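Local coordinates for protein multisubunit Na+/H+ antiporter, D subunit (Anoxybacillus flavithermus, PDB 6Z16) that probably takes part in sodium/proton antiport as the D subunit of a multisubunit membrane complex, and is related to the membrane subunits of NADH:quinone oxidoreductase, at residues P230-P236 / R297-Y302; F115-V120 / V138-S142. All coordinates share one frame; numbering follows the deposited sequence.

Interaction 1: residues P230-P236 / R297-Y302; sequences PGAYYAP and RYIVIY
Arg297 meets the carbonyl oxygens of Tyr233, Tyr234 and Pro236, tying helix 296-315 to the end of the short helix 229-234 and the turn that follows it. This short helix follows helix 203-219 after a non-helical break, consistent with the discontinuous transmembrane helix of the NADH:quinone oxidoreductase/Mrp antiporter family. The two local axes approach to 10.0 Å at 126° between their directions, and side chains do most of the bridging.

The grip is unequal. Arg297 NH2 lies 2.6 Å from Pro236 O, with an N-H...O angle of 152°, and the acceptor sits at the edge of the guanidinium, near its plane. The same nitrogen makes two further bonds, both weak: to Tyr234 O at 3.2 Å and to Tyr233 O at 3.4 Å, both oxygens lying oblique to the guanidinium plane. One amino group thus serves three carbonyls. A bend at chi3 turns the arginine chain so that its guanidinium reaches them. A methionine in its place would probably leave Pro236 O without this donor and the turn after Tyr234 less firmly held to helix 296-315.

Within the short helix, Tyr234 N is shared weakly between Pro230 O and Gly231 O. On the opposing helix, Ile301 N donates to Arg297 O and Tyr302 N to Tyr298 O in regular helical bonds.

The Tyr234 side chain leaves with CG anti to its backbone nitrogen (chi1 -170°), which turns one ring face to Tyr298, whose OH lies above it toward the rim. The rings are nearly parallel but slid apart, with centroids separated by 4.8 Å and little overlap; Tyr234 CD1 comes to 3.6 Å from Tyr298 CE2. Tyr298 also stacks on Tyr293. Beside this pair, Ile301 CD1 packs 3.8 Å from Tyr233 CB, and Pro230 CG lies 3.5 Å from Tyr302 OH.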
loop_
_atom_site.group_PDB
_atom_site.type_symbol
_atom_site.label_atom_id
_atom_site.label_comp_id
_atom_site.label_asym_id
_atom_site.label_seq_id
_atom_site.Cartn_x
_atom_site.Cartn_y
_atom_site.Cartn_z
ATOM N N PRO D 230 -44.823 -46.002 27.282
ATOM C CA PRO D 230 -44.547 -46.679 28.572
ATOM C C PRO D 230 -43.082 -46.859 28.948
ATOM O O PRO D 230 -42.703 -46.483 30.063
ATOM C CB PRO D 230 -45.253 -48.022 28.403
ATOM C CG PRO D 230 -46.394 -47.704 27.579
ATOM C CD PRO D 230 -45.928 -46.705 26.589
ATOM N N GLY D 231 -42.238 -47.395 28.066
ATOM C CA GLY D 231 -40.832 -47.551 28.419
ATOM C C GLY D 231 -40.094 -46.227 28.495
ATOM O O GLY D 231 -39.245 -46.023 29.376
ATOM N N ALA D 232 -40.434 -45.303 27.589
ATOM C CA ALA D 232 -39.804 -43.988 27.550
ATOM C C ALA D 232 -40.087 -43.198 28.815
ATOM O O ALA D 232 -39.215 -42.480 29.311
ATOM C CB ALA D 232 -40.284 -43.211 26.328
ATOM N N TYR D 233 -41.295 -43.317 29.361
ATOM C CA TYR D 233 -41.546 -42.632 30.619
ATOM C C TYR D 233 -41.235 -43.499 31.827
ATOM O O TYR D 233 -41.247 -42.994 32.948
ATOM C CB TYR D 233 -42.985 -42.124 30.697
ATOM C CG TYR D 233 -43.281 -40.923 29.826
ATOM C CD1 TYR D 233 -42.285 -40.303 29.084
ATOM C CD2 TYR D 233 -44.546 -40.365 29.804
ATOM C CE1 TYR D 233 -42.556 -39.207 28.301
ATOM C CE2 TYR D 233 -44.826 -39.259 29.028
ATOM C CZ TYR D 233 -43.828 -38.686 28.281
ATOM O OH TYR D 233 -44.102 -37.586 27.511
ATOM N N TYR D 234 -40.954 -44.781 31.638
ATOM C CA TYR D 234 -40.430 -45.563 32.743
ATOM C C TYR D 234 -38.957 -45.275 32.987
ATOM O O TYR D 234 -38.465 -45.516 34.093
ATOM C CB TYR D 234 -40.646 -47.053 32.478
ATOM C CG TYR D 234 -40.358 -47.927 33.667
ATOM C CD1 TYR D 234 -41.245 -47.987 34.729
ATOM C CD2 TYR D 234 -39.203 -48.687 33.735
ATOM C CE1 TYR D 234 -40.991 -48.779 35.826
ATOM C CE2 TYR D 234 -38.941 -49.485 34.826
ATOM C CZ TYR D 234 -39.838 -49.525 35.869
ATOM O OH TYR D 234 -39.587 -50.316 36.963
ATOM N N ALA D 235 -38.250 -44.751 31.983
ATOM C CA ALA D 235 -36.831 -44.402 32.116
ATOM C C ALA D 235 -36.438 -43.229 33.037
ATOM O O ALA D 235 -35.596 -43.449 33.916
ATOM C CB ALA D 235 -36.250 -44.155 30.723
ATOM N N PRO D 236 -36.952 -41.996 32.889
ATOM C CA PRO D 236 -36.231 -40.822 33.431
ATOM C C PRO D 236 -36.395 -40.685 34.934
ATOM O O PRO D 236 -37.218 -41.385 35.538
ATOM C CB PRO D 236 -36.899 -39.649 32.705
ATOM C CG PRO D 236 -38.257 -40.078 32.561
ATOM C CD PRO D 236 -38.230 -41.550 32.301
ATOM N N ARG D 297 -45.528 -46.197 38.527
ATOM C CA ARG D 297 -45.201 -45.382 37.362
ATOM C C ARG D 297 -46.031 -45.789 36.152
ATOM O O ARG D 297 -46.551 -44.924 35.442
ATOM C CB ARG D 297 -43.705 -45.478 37.054
ATOM C CG ARG D 297 -42.802 -44.819 38.086
ATOM C CD ARG D 297 -41.345 -45.177 37.877
ATOM N NE ARG D 297 -40.681 -44.535 36.754
ATOM C CZ ARG D 297 -39.866 -43.495 36.869
ATOM N NH1 ARG D 297 -39.598 -42.986 38.061
ATOM N NH2 ARG D 297 -39.295 -42.983 35.792
ATOM N N TYR D 298 -46.222 -47.099 35.947
ATOM C CA TYR D 298 -47.055 -47.569 34.842
ATOM C C TYR D 298 -48.511 -47.170 35.007
ATOM O O TYR D 298 -49.178 -46.866 34.011
ATOM C CB TYR D 298 -46.960 -49.083 34.697
ATOM C CG TYR D 298 -45.698 -49.554 34.038
ATOM C CD1 TYR D 298 -45.514 -49.389 32.674
ATOM C CD2 TYR D 298 -44.713 -50.195 34.760
ATOM C CE1 TYR D 298 -44.371 -49.822 32.056
ATOM C CE2 TYR D 298 -43.561 -50.640 34.145
ATOM C CZ TYR D 298 -43.399 -50.448 32.793
ATOM O OH TYR D 298 -42.260 -50.886 32.165
ATOM N N ILE D 299 -49.005 -47.150 36.245
ATOM C CA ILE D 299 -50.378 -46.725 36.503
ATOM C C ILE D 299 -50.562 -45.266 36.114
ATOM O O ILE D 299 -51.510 -44.919 35.397
ATOM C CB ILE D 299 -50.746 -46.985 37.974
ATOM C CG1 ILE D 299 -50.829 -48.486 38.227
ATOM C CG2 ILE D 299 -52.062 -46.343 38.325
ATOM C CD1 ILE D 299 -50.810 -48.870 39.668
ATOM N N VAL D 300 -49.612 -44.406 36.496
ATOM C CA VAL D 300 -49.760 -42.989 36.163
ATOM C C VAL D 300 -49.559 -42.746 34.661
ATOM O O VAL D 300 -50.212 -41.872 34.071
ATOM C CB VAL D 300 -48.803 -42.149 37.032
ATOM C CG1 VAL D 300 -49.039 -40.666 36.829
ATOM C CG2 VAL D 300 -48.976 -42.500 38.483
ATOM N N ILE D 301 -48.713 -43.558 34.013
ATOM C CA ILE D 301 -48.494 -43.473 32.564
ATOM C C ILE D 301 -49.772 -43.808 31.794
ATOM O O ILE D 301 -50.186 -43.082 30.872
ATOM C CB ILE D 301 -47.324 -44.398 32.171
ATOM C CG1 ILE D 301 -45.980 -43.774 32.529
ATOM C CG2 ILE D 301 -47.359 -44.784 30.720
ATOM C CD1 ILE D 301 -44.866 -44.776 32.569
ATOM N N TYR D 302 -50.430 -44.901 32.167
ATOM C CA TYR D 302 -51.672 -45.223 31.482
ATOM C C TYR D 302 -52.815 -44.294 31.869
ATOM O O TYR D 302 -53.748 -44.127 31.075
ATOM C CB TYR D 302 -52.022 -46.687 31.706
ATOM C CG TYR D 302 -51.168 -47.593 30.857
ATOM C CD1 TYR D 302 -51.449 -47.767 29.511
ATOM C CD2 TYR D 302 -50.084 -48.268 31.386
ATOM C CE1 TYR D 302 -50.675 -48.581 28.724
ATOM C CE2 TYR D 302 -49.305 -49.080 30.609
ATOM C CZ TYR D 302 -49.606 -49.236 29.279
ATOM O OH TYR D 302 -48.834 -50.057 28.498
#

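Interaction 2: residues F115-V120 / V138-S142; sequences FLIVGV and VMLMS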
loop_
_atom_site.group_PDB
_atom_site.type_symbol
_atom_site.label_atom_id
_atom_site.label_comp_id
_atom_site.label_asym_id
_atom_site.label_seq_id
_atom_site.Cartn_x
_atom_site.Cartn_y
_atom_site.Cartn_z
ATOM N N PHE D 115 -34.489 -24.779 28.665
ATOM C CA PHE D 115 -34.731 -24.957 27.234
ATOM C C PHE D 115 -36.004 -25.748 26.967
ATOM O O PHE D 115 -36.699 -25.479 25.977
ATOM C CB PHE D 115 -33.551 -25.636 26.534
ATOM C CG PHE D 115 -32.400 -24.720 26.245
ATOM C CD1 PHE D 115 -32.547 -23.681 25.342
ATOM C CD2 PHE D 115 -31.151 -24.951 26.793
ATOM C CE1 PHE D 115 -31.497 -22.845 25.060
ATOM C CE2 PHE D 115 -30.092 -24.122 26.511
ATOM C CZ PHE D 115 -30.264 -23.068 25.641
ATOM N N LEU D 116 -36.336 -26.705 27.837
ATOM C CA LEU D 116 -37.602 -27.416 27.693
ATOM C C LEU D 116 -38.790 -26.489 27.901
ATOM O O LEU D 116 -39.783 -26.559 27.157
ATOM C CB LEU D 116 -37.660 -28.588 28.666
ATOM C CG LEU D 116 -38.936 -29.421 28.645
ATOM C CD1 LEU D 116 -39.169 -29.991 27.270
ATOM C CD2 LEU D 116 -38.830 -30.535 29.657
ATOM N N ILE D 117 -38.702 -25.591 28.888
ATOM C CA ILE D 117 -39.847 -24.703 29.080
ATOM C C ILE D 117 -39.887 -23.626 27.996
ATOM O O ILE D 117 -40.974 -23.148 27.645
ATOM C CB ILE D 117 -39.905 -24.121 30.509
ATOM C CG1 ILE D 117 -38.750 -23.185 30.805
ATOM C CG2 ILE D 117 -39.925 -25.243 31.534
ATOM C CD1 ILE D 117 -38.872 -22.498 32.131
ATOM N N VAL D 118 -38.734 -23.288 27.395
ATOM C CA VAL D 118 -38.705 -22.462 26.181
ATOM C C VAL D 118 -39.478 -23.133 25.058
ATOM O O VAL D 118 -40.313 -22.504 24.396
ATOM C CB VAL D 118 -37.255 -22.178 25.745
ATOM C CG1 VAL D 118 -37.204 -21.659 24.318
ATOM C CG2 VAL D 118 -36.666 -21.135 26.583
ATOM N N GLY D 119 -39.210 -24.425 24.841
ATOM C CA GLY D 119 -39.858 -25.153 23.761
ATOM C C GLY D 119 -41.363 -25.244 23.919
ATOM O O GLY D 119 -42.112 -24.952 22.981
ATOM N N VAL D 120 -41.832 -25.591 25.125
ATOM C CA VAL D 120 -43.280 -25.719 25.306
ATOM C C VAL D 120 -43.969 -24.352 25.268
ATOM O O VAL D 120 -45.014 -24.204 24.619
ATOM C CB VAL D 120 -43.640 -26.519 26.575
ATOM C CG1 VAL D 120 -43.193 -27.942 26.445
ATOM C CG2 VAL D 120 -43.027 -25.952 27.796
ATOM N N VAL D 138 -37.060 -27.883 19.514
ATOM C CA VAL D 138 -36.442 -27.350 20.734
ATOM C C VAL D 138 -36.875 -28.171 21.944
ATOM O O VAL D 138 -36.041 -28.672 22.722
ATOM C CB VAL D 138 -36.799 -25.863 20.922
ATOM C CG1 VAL D 138 -36.285 -25.359 22.257
ATOM C CG2 VAL D 138 -36.230 -25.024 19.815
ATOM N N MET D 139 -38.197 -28.351 22.074
ATOM C CA MET D 139 -38.802 -29.159 23.128
ATOM C C MET D 139 -38.284 -30.593 23.118
ATOM O O MET D 139 -37.859 -31.122 24.153
ATOM C CB MET D 139 -40.313 -29.136 22.931
ATOM C CG MET D 139 -41.120 -29.860 23.957
ATOM S SD MET D 139 -42.828 -29.900 23.401
ATOM C CE MET D 139 -42.712 -31.133 22.116
ATOM N N LEU D 140 -38.278 -31.228 21.942
ATOM C CA LEU D 140 -37.902 -32.633 21.845
ATOM C C LEU D 140 -36.416 -32.843 22.072
ATOM O O LEU D 140 -36.026 -33.845 22.671
ATOM C CB LEU D 140 -38.319 -33.209 20.495
ATOM C CG LEU D 140 -39.799 -33.531 20.311
ATOM C CD1 LEU D 140 -40.061 -33.938 18.880
ATOM C CD2 LEU D 140 -40.211 -34.624 21.271
ATOM N N MET D 141 -35.572 -31.911 21.625
ATOM C CA MET D 141 -34.138 -32.045 21.839
ATOM C C MET D 141 -33.792 -31.935 23.318
ATOM O O MET D 141 -33.018 -32.755 23.851
ATOM C CB MET D 141 -33.403 -30.986 21.023
ATOM C CG MET D 141 -31.923 -31.203 20.965
ATOM S SD MET D 141 -31.538 -32.683 20.032
ATOM C CE MET D 141 -30.059 -33.174 20.882
ATOM N N SER D 142 -34.393 -30.952 24.004
ATOM C CA SER D 142 -34.200 -30.835 25.445
ATOM C C SER D 142 -34.747 -32.046 26.192
ATOM O O SER D 142 -34.145 -32.479 27.182
ATOM C CB SER D 142 -34.848 -29.553 25.942
ATOM O OG SER D 142 -36.224 -29.574 25.647
#
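Two successive transmembrane helices, 109-124 and 129-148, form an antiparallel hairpin in this antiporter subunit, and Gly119 meets Met139 where their backbones come closest. The CA atoms of Gly119 and Met139 are 4.2 Å apart, and the local axes approach to 7.7 Å with 153° between their directions. A CB at Gly119 would point toward the partner helix, so its absence is consistent with the close approach of the backbones.

Side chains close over the approach on different sides of the glycine. Val138 directs CG1, anti to its backbone nitrogen (chi1 174°), at the backbone of the other helix, where it lies 3.9 Å from Gly119 CA and 3.7 Å from Phe115 O. Met139 runs extended through chi1 and chi2 and bends only at chi3. Its CG packs against Leu116 CD1 and Val120 CG1, while its SD comes to 3.6 Å from Val120 CG1; the Val120 and Met139 side chains meet at about a right angle.

Ser142 is the polar member of a buried, otherwise largely apolar contact. Its OG is 3.3 Å from Leu116 CA, and the Leu116 side chain lies alongside, with CD1 close to the same oxygen. The hydroxyl has acceptors in its own helix, 2.7 Å from Ser142 OG to Met139 O and somewhat farther to Val138 O; with chi1 at 60° it is folded back toward that preceding turn. Either carbonyl of its own helix could take the proton, so the hydroxyl probably does not depend on helix 109-124, and cohesion across the seam rests on van der Waals contact.

Around the hairpin, helix 7-18 meets Val118 through Pro12 and Leu13, helix 76-99 reaches Val120 through Thr85, and helix 153-183 covers Leu140 with Tyr162 and Asn166.

In the fold
Interaction 2 precedes interaction 1 along the chain, and the two lie in series with centres 20 Å apart. Their nearest atoms are about 8 Å apart, so they do not touch directly. Leu248 nevertheless bridges them: it packs on Tyr233 of interaction 1 and on Leu116 and Met139 of interaction 2. Both also border a multisubunit Na+/H+ antiporter chain: Met609 of such a neighbouring chain packs on Pro230 and Tyr302, and Val799 of such a chain on Val138. The contacts differ in kind, one resting on an arginine and backbone carbonyls, the other on close helix packing. A bound phosphatidylethanolamine lies about 13 Å from the Phe115 side chain.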